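Local coordinates for protein beta-agarase (PDB 6AII) that probably hydrolyses the beta-1,4 linkages of agarose to release neoagarobiose, working as the calcium-binding catalytic domain of a GH16 beta-agarase, at residues 210-214 with 215-219; 57-61 with 62-66. All blocks are in the same frame, centred on the assembly; numbering follows the deposited sequence.

Interaction 1: residues 210-214 with 215-219; sequences TDWAG and EYSTI
W212 and S217 meet where the loop 210-216 feeds into a strand: OG of S217 lies in the plane of the indole, at its benzo edge, 3.8 Å from W212 CE3. The indole is brought there by a first torsion of -63°, which sets CG beside the backbone N and opposite the carbonyl carbon. S217 has the same kind of torsion (-55°), and its short hydroxyl can reach both the ring edge and a bound water. That water joins the two limbs of the turn, lying 2.6 Å from W212 O, 2.8 Å from E215 O and 2.8 Å from S217 OG. Further acceptors lie within its reach, so its two protons are probably divided among them.

Upstream, D211 shapes the bend. Its OD1 accepts from the backbone N of A213 at 2.9 Å, through the lone pair turned away from the other oxygen, and so closes an Asx turn for which a short carboxylate is well suited. The hydroxyl of T210 meets the second oxygen, D211 OD2, from above the carboxylate plane at 2.9 Å, which helps fix the rotation of the group. E215 belongs to the exposed side, its extended chain leading to a carboxylate that makes a long, weak ion pair with R209.

R209 also makes a cation-pi contact with W212, whose NE1 donates to the carbonyl of K171; a tryptophan fits here because it offers a broad apolar ring for a buried position and for the cation, plus an N-H that K171 O can accept. W212 packs against N151 of strand 144-151. From S217 onward the chain joins strand 217-225, whose backbone pairs antiparallel with strand 118-125 through S217 with V124 and I219 with A122, while Y216 touches the calcium ligand D316 on strand 312-325.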
loop_
_atom_site.group_PDB
_atom_site.type_symbol
_atom_site.label_atom_id
_atom_site.label_comp_id
_atom_site.label_asym_id
_atom_site.label_seq_id
_atom_site.Cartn_x
_atom_site.Cartn_y
_atom_site.Cartn_z
ATOM N N THR A 210 16.930 1.091 -8.898
ATOM C CA THR A 210 16.117 1.911 -9.782
ATOM C C THR A 210 14.598 1.681 -9.618
ATOM O O THR A 210 13.795 2.569 -9.954
ATOM C CB THR A 210 16.480 1.686 -11.248
ATOM O OG1 THR A 210 16.280 0.324 -11.567
ATOM C CG2 THR A 210 17.910 2.074 -11.551
ATOM N N ASP A 211 14.197 0.508 -9.187
ATOM C CA ASP A 211 12.790 0.219 -9.081
ATOM C C ASP A 211 12.630 -1.043 -8.218
ATOM O O ASP A 211 13.628 -1.708 -7.911
ATOM C CB ASP A 211 12.161 -0.059 -10.448
ATOM C CG ASP A 211 12.755 -1.285 -11.134
ATOM O OD1 ASP A 211 12.368 -2.418 -10.831
ATOM O OD2 ASP A 211 13.775 -1.081 -11.864
ATOM N N TRP A 212 11.378 -1.382 -7.918
ATOM C CA TRP A 212 11.029 -2.503 -7.042
ATOM C C TRP A 212 10.252 -3.562 -7.831
ATOM O O TRP A 212 9.502 -4.370 -7.203
ATOM C CB TRP A 212 10.254 -1.968 -5.828
ATOM C CG TRP A 212 11.046 -1.047 -4.978
ATOM C CD1 TRP A 212 11.289 0.260 -5.238
ATOM C CD2 TRP A 212 11.849 -1.399 -3.835
ATOM N NE1 TRP A 212 12.110 0.790 -4.299
ATOM C CE2 TRP A 212 12.482 -0.204 -3.422
ATOM C CE3 TRP A 212 12.016 -2.566 -3.077
ATOM C CZ2 TRP A 212 13.355 -0.154 -2.378
ATOM C CZ3 TRP A 212 12.877 -2.506 -2.007
ATOM C CH2 TRP A 212 13.520 -1.316 -1.643
ATOM N N ALA A 213 10.334 -3.516 -9.153
ATOM C CA ALA A 213 9.428 -4.279 -9.959
ATOM C C ALA A 213 9.999 -5.574 -10.513
ATOM O O ALA A 213 9.318 -6.164 -11.332
ATOM C CB ALA A 213 8.932 -3.425 -11.131
ATOM N N GLY A 214 11.221 -5.958 -10.224
ATOM C CA GLY A 214 11.752 -7.163 -10.906
ATOM C C GLY A 214 11.769 -8.440 -10.091
ATOM O O GLY A 214 12.314 -9.441 -10.559
ATOM N N GLU A 215 11.266 -8.397 -8.860
ATOM C CA GLU A 215 11.343 -9.502 -7.929
ATOM C C GLU A 215 10.279 -9.281 -6.865
ATOM O O GLU A 215 9.735 -8.156 -6.765
ATOM C CB GLU A 215 12.708 -9.537 -7.275
ATOM C CG GLU A 215 13.059 -8.323 -6.462
ATOM C CD GLU A 215 14.476 -8.410 -5.899
ATOM O OE1 GLU A 215 14.653 -9.091 -4.896
ATOM O OE2 GLU A 215 15.363 -7.780 -6.470
ATOM N N TYR A 216 10.043 -10.265 -6.007
ATOM C CA TYR A 216 9.157 -10.045 -4.877
ATOM C C TYR A 216 9.839 -9.206 -3.799
ATOM O O TYR A 216 11.064 -9.313 -3.588
ATOM C CB TYR A 216 8.709 -11.386 -4.276
ATOM C CG TYR A 216 7.634 -12.045 -5.111
ATOM C CD1 TYR A 216 7.920 -12.886 -6.163
ATOM C CD2 TYR A 216 6.297 -11.778 -4.881
ATOM C CE1 TYR A 216 6.906 -13.482 -6.915
ATOM C CE2 TYR A 216 5.277 -12.335 -5.651
ATOM C CZ TYR A 216 5.579 -13.185 -6.682
ATOM O OH TYR A 216 4.522 -13.701 -7.418
ATOM N N SER A 217 9.063 -8.359 -3.151
ATOM C CA SER A 217 9.447 -7.580 -1.993
ATOM C C SER A 217 8.503 -7.946 -0.851
ATOM O O SER A 217 7.306 -8.138 -1.097
ATOM C CB SER A 217 9.315 -6.105 -2.285
ATOM O OG SER A 217 10.048 -5.741 -3.420
ATOM N N THR A 218 8.960 -7.884 0.371
ATOM C CA THR A 218 8.091 -7.880 1.530
ATOM C C THR A 218 8.032 -6.491 2.147
ATOM O O THR A 218 9.036 -5.790 2.236
ATOM C CB THR A 218 8.436 -8.921 2.607
ATOM O OG1 THR A 218 9.720 -8.654 3.180
ATOM C CG2 THR A 218 8.379 -10.303 2.027
ATOM N N ILE A 219 6.851 -5.985 2.428
ATOM C CA ILE A 219 6.686 -4.701 3.091
ATOM C C ILE A 219 5.672 -4.893 4.212
ATOM O O ILE A 219 4.598 -5.464 4.010
ATOM C CB ILE A 219 6.239 -3.582 2.109
ATOM C CG1 ILE A 219 7.046 -3.666 0.833
ATOM C CG2 ILE A 219 6.413 -2.243 2.776
ATOM C CD1 ILE A 219 6.391 -3.157 -0.379
HETATM O O HOH W 1 8.330 -6.047 -5.647
#

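Interaction 2: residues 57-61 with 62-66; sequences DGPGP and TQWRH
One face of the W64 indole is laid over the backbone of D57 and G58: G58 CA stands 3.6 Å from the centroid of the six-membered ring, a CH-pi contact; D57 O and T62 CG2 lie over the same face, offset toward the rim. P59 CD approaches obliquely, 3.9 Å from W64 CZ2. The rings of W52 and W56 also meet the indole, whose NE1 donates to I286 O. The guanidinium of R65 has Q63 CB over one face and D57 at its edge, where NH1 gives an in-plane salt bridge to D57 OD2 at 2.9 Å, accepted on the anti lone pair; carboxylate and guanidinium are nearly coplanar. A bend at chi2 (-64°) curls R65 back, letting the same NH1 reach W64 O at 2.9 Å. Water 2 links D57 OD2 to R65 NH2, while D57 OD1 pairs with K87.

The reversal is a type II' beta turn from P59 to T62, with G60 at the position whose positive phi favours glycine and P61 next. It is closed by T62 N to P59 O at 3.1 Å; T62 OG1 lies 2.7 Å from P59 O and accepts from A288 N. W64 N donates almost straight to D57 O (2.8 Å, 179°). G58 suits its place because at its backbone angles a CB would press on D57 O and also collide with T62 CG2 and P59 CD. A serine in place of W64 would probably leave I286 O without its donor and open a gap over G58. Strand 62-64 runs parallel to strand 97-110, Q63 bonding through its backbone to T103 and M105.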
loop_
_atom_site.group_PDB
_atom_site.type_symbol
_atom_site.label_atom_id
_atom_site.label_comp_id
_atom_site.label_asym_id
_atom_site.label_seq_id
_atom_site.Cartn_x
_atom_site.Cartn_y
_atom_site.Cartn_z
ATOM N N ASP A 57 -15.370 3.721 -8.962
ATOM C CA ASP A 57 -14.441 2.871 -9.732
ATOM C C ASP A 57 -13.045 3.507 -9.842
ATOM O O ASP A 57 -12.242 3.027 -10.643
ATOM C CB ASP A 57 -15.024 2.415 -11.070
ATOM C CG ASP A 57 -15.100 3.429 -12.202
ATOM O OD1 ASP A 57 -14.994 4.647 -11.948
ATOM O OD2 ASP A 57 -15.277 2.983 -13.336
ATOM N N GLY A 58 -12.753 4.548 -9.098
ATOM C CA GLY A 58 -11.392 4.901 -8.837
ATOM C C GLY A 58 -11.003 6.264 -9.374
ATOM O O GLY A 58 -11.758 6.957 -10.041
ATOM N N PRO A 59 -9.761 6.634 -9.083
ATOM C CA PRO A 59 -9.241 8.003 -9.314
ATOM C C PRO A 59 -8.718 8.137 -10.722
ATOM O O PRO A 59 -8.360 7.133 -11.335
ATOM C CB PRO A 59 -8.098 8.171 -8.322
ATOM C CG PRO A 59 -7.525 6.749 -8.289
ATOM C CD PRO A 59 -8.733 5.834 -8.351
ATOM N N GLY A 60 -8.669 9.375 -11.262
ATOM C CA GLY A 60 -8.034 9.496 -12.539
ATOM C C GLY A 60 -8.793 8.663 -13.581
ATOM O O GLY A 60 -9.997 8.468 -13.490
ATOM N N PRO A 61 -8.058 8.185 -14.556
ATOM C CA PRO A 61 -8.617 7.338 -15.618
ATOM C C PRO A 61 -8.673 5.849 -15.242
ATOM O O PRO A 61 -8.924 5.023 -16.105
ATOM C CB PRO A 61 -7.718 7.581 -16.821
ATOM C CG PRO A 61 -6.354 7.799 -16.183
ATOM C CD PRO A 61 -6.681 8.551 -14.922
ATOM N N THR A 62 -8.455 5.587 -13.965
ATOM C CA THR A 62 -8.667 4.251 -13.418
ATOM C C THR A 62 -10.143 3.820 -13.572
ATOM O O THR A 62 -11.066 4.595 -13.250
ATOM C CB THR A 62 -8.315 4.211 -11.931
ATOM O OG1 THR A 62 -7.023 4.806 -11.695
ATOM C CG2 THR A 62 -8.458 2.812 -11.355
ATOM N N GLN A 63 -10.358 2.548 -13.972
ATOM C CA GLN A 63 -11.646 1.909 -13.918
ATOM C C GLN A 63 -11.516 0.555 -13.220
ATOM O O GLN A 63 -11.182 -0.436 -13.849
ATOM C CB GLN A 63 -12.233 1.651 -15.318
ATOM C CG GLN A 63 -12.765 2.931 -15.963
ATOM C CD GLN A 63 -13.397 2.726 -17.316
ATOM O OE1 GLN A 63 -13.049 1.834 -18.084
ATOM N NE2 GLN A 63 -14.373 3.599 -17.611
ATOM N N TRP A 64 -11.719 0.575 -11.915
ATOM C CA TRP A 64 -11.678 -0.680 -11.129
ATOM C C TRP A 64 -12.799 -1.570 -11.624
ATOM O O TRP A 64 -13.927 -1.052 -11.836
ATOM C CB TRP A 64 -11.810 -0.437 -9.648
ATOM C CG TRP A 64 -10.605 0.174 -9.017
ATOM C CD1 TRP A 64 -9.293 -0.042 -9.337
ATOM C CD2 TRP A 64 -10.615 1.130 -7.964
ATOM N NE1 TRP A 64 -8.495 0.704 -8.524
ATOM C CE2 TRP A 64 -9.269 1.440 -7.684
ATOM C CE3 TRP A 64 -11.615 1.725 -7.196
ATOM C CZ2 TRP A 64 -8.895 2.317 -6.680
ATOM C CZ3 TRP A 64 -11.235 2.624 -6.224
ATOM C CH2 TRP A 64 -9.906 2.905 -5.955
ATOM N N ARG A 65 -12.482 -2.844 -11.837
ATOM C CA ARG A 65 -13.462 -3.797 -12.317
ATOM C C ARG A 65 -13.287 -5.048 -11.480
ATOM O O ARG A 65 -12.166 -5.475 -11.270
ATOM C CB ARG A 65 -13.244 -4.104 -13.790
ATOM C CG ARG A 65 -13.579 -2.956 -14.740
ATOM C CD ARG A 65 -15.050 -2.616 -14.693
ATOM N NE ARG A 65 -15.407 -1.521 -15.608
ATOM C CZ ARG A 65 -15.568 -0.242 -15.259
ATOM N NH1 ARG A 65 -15.297 0.196 -14.026
ATOM N NH2 ARG A 65 -16.042 0.606 -16.194
ATOM N N HIS A 66 -14.401 -5.668 -11.129
ATOM C CA HIS A 66 -14.338 -6.906 -10.361
ATOM C C HIS A 66 -13.470 -7.949 -11.097
ATOM O O HIS A 66 -12.677 -8.696 -10.440
ATOM C CB HIS A 66 -15.750 -7.503 -10.198
ATOM C CG HIS A 66 -16.603 -6.667 -9.312
ATOM N ND1 HIS A 66 -17.530 -5.756 -9.825
ATOM C CD2 HIS A 66 -16.626 -6.495 -7.980
ATOM C CE1 HIS A 66 -18.083 -5.094 -8.832
ATOM N NE2 HIS A 66 -17.618 -5.585 -7.688
HETATM O O HOH W 2 -17.392 2.971 -15.112
#

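Interaction 2 comes first along the chain and closes well before interaction 1 opens; their centres lie 24 Å apart and their nearest atoms about 17 Å, without touching. Each is a turn leading into a strand, but the strands belong to different sheets: 62-64 edges the mixed sheet beside 97-110, whereas 217-225 lies in the antiparallel one. Together these sheets fit the beta-jelly-roll sandwich of GH16 enzymes. Interaction 1 also reaches the mixed sheet, through strand 144-151, whose sequence matches the catalytic signature of the family. The two turns thus sit at separate places on the sandwich, interaction 1 nearer the strand that supplies a calcium ligand.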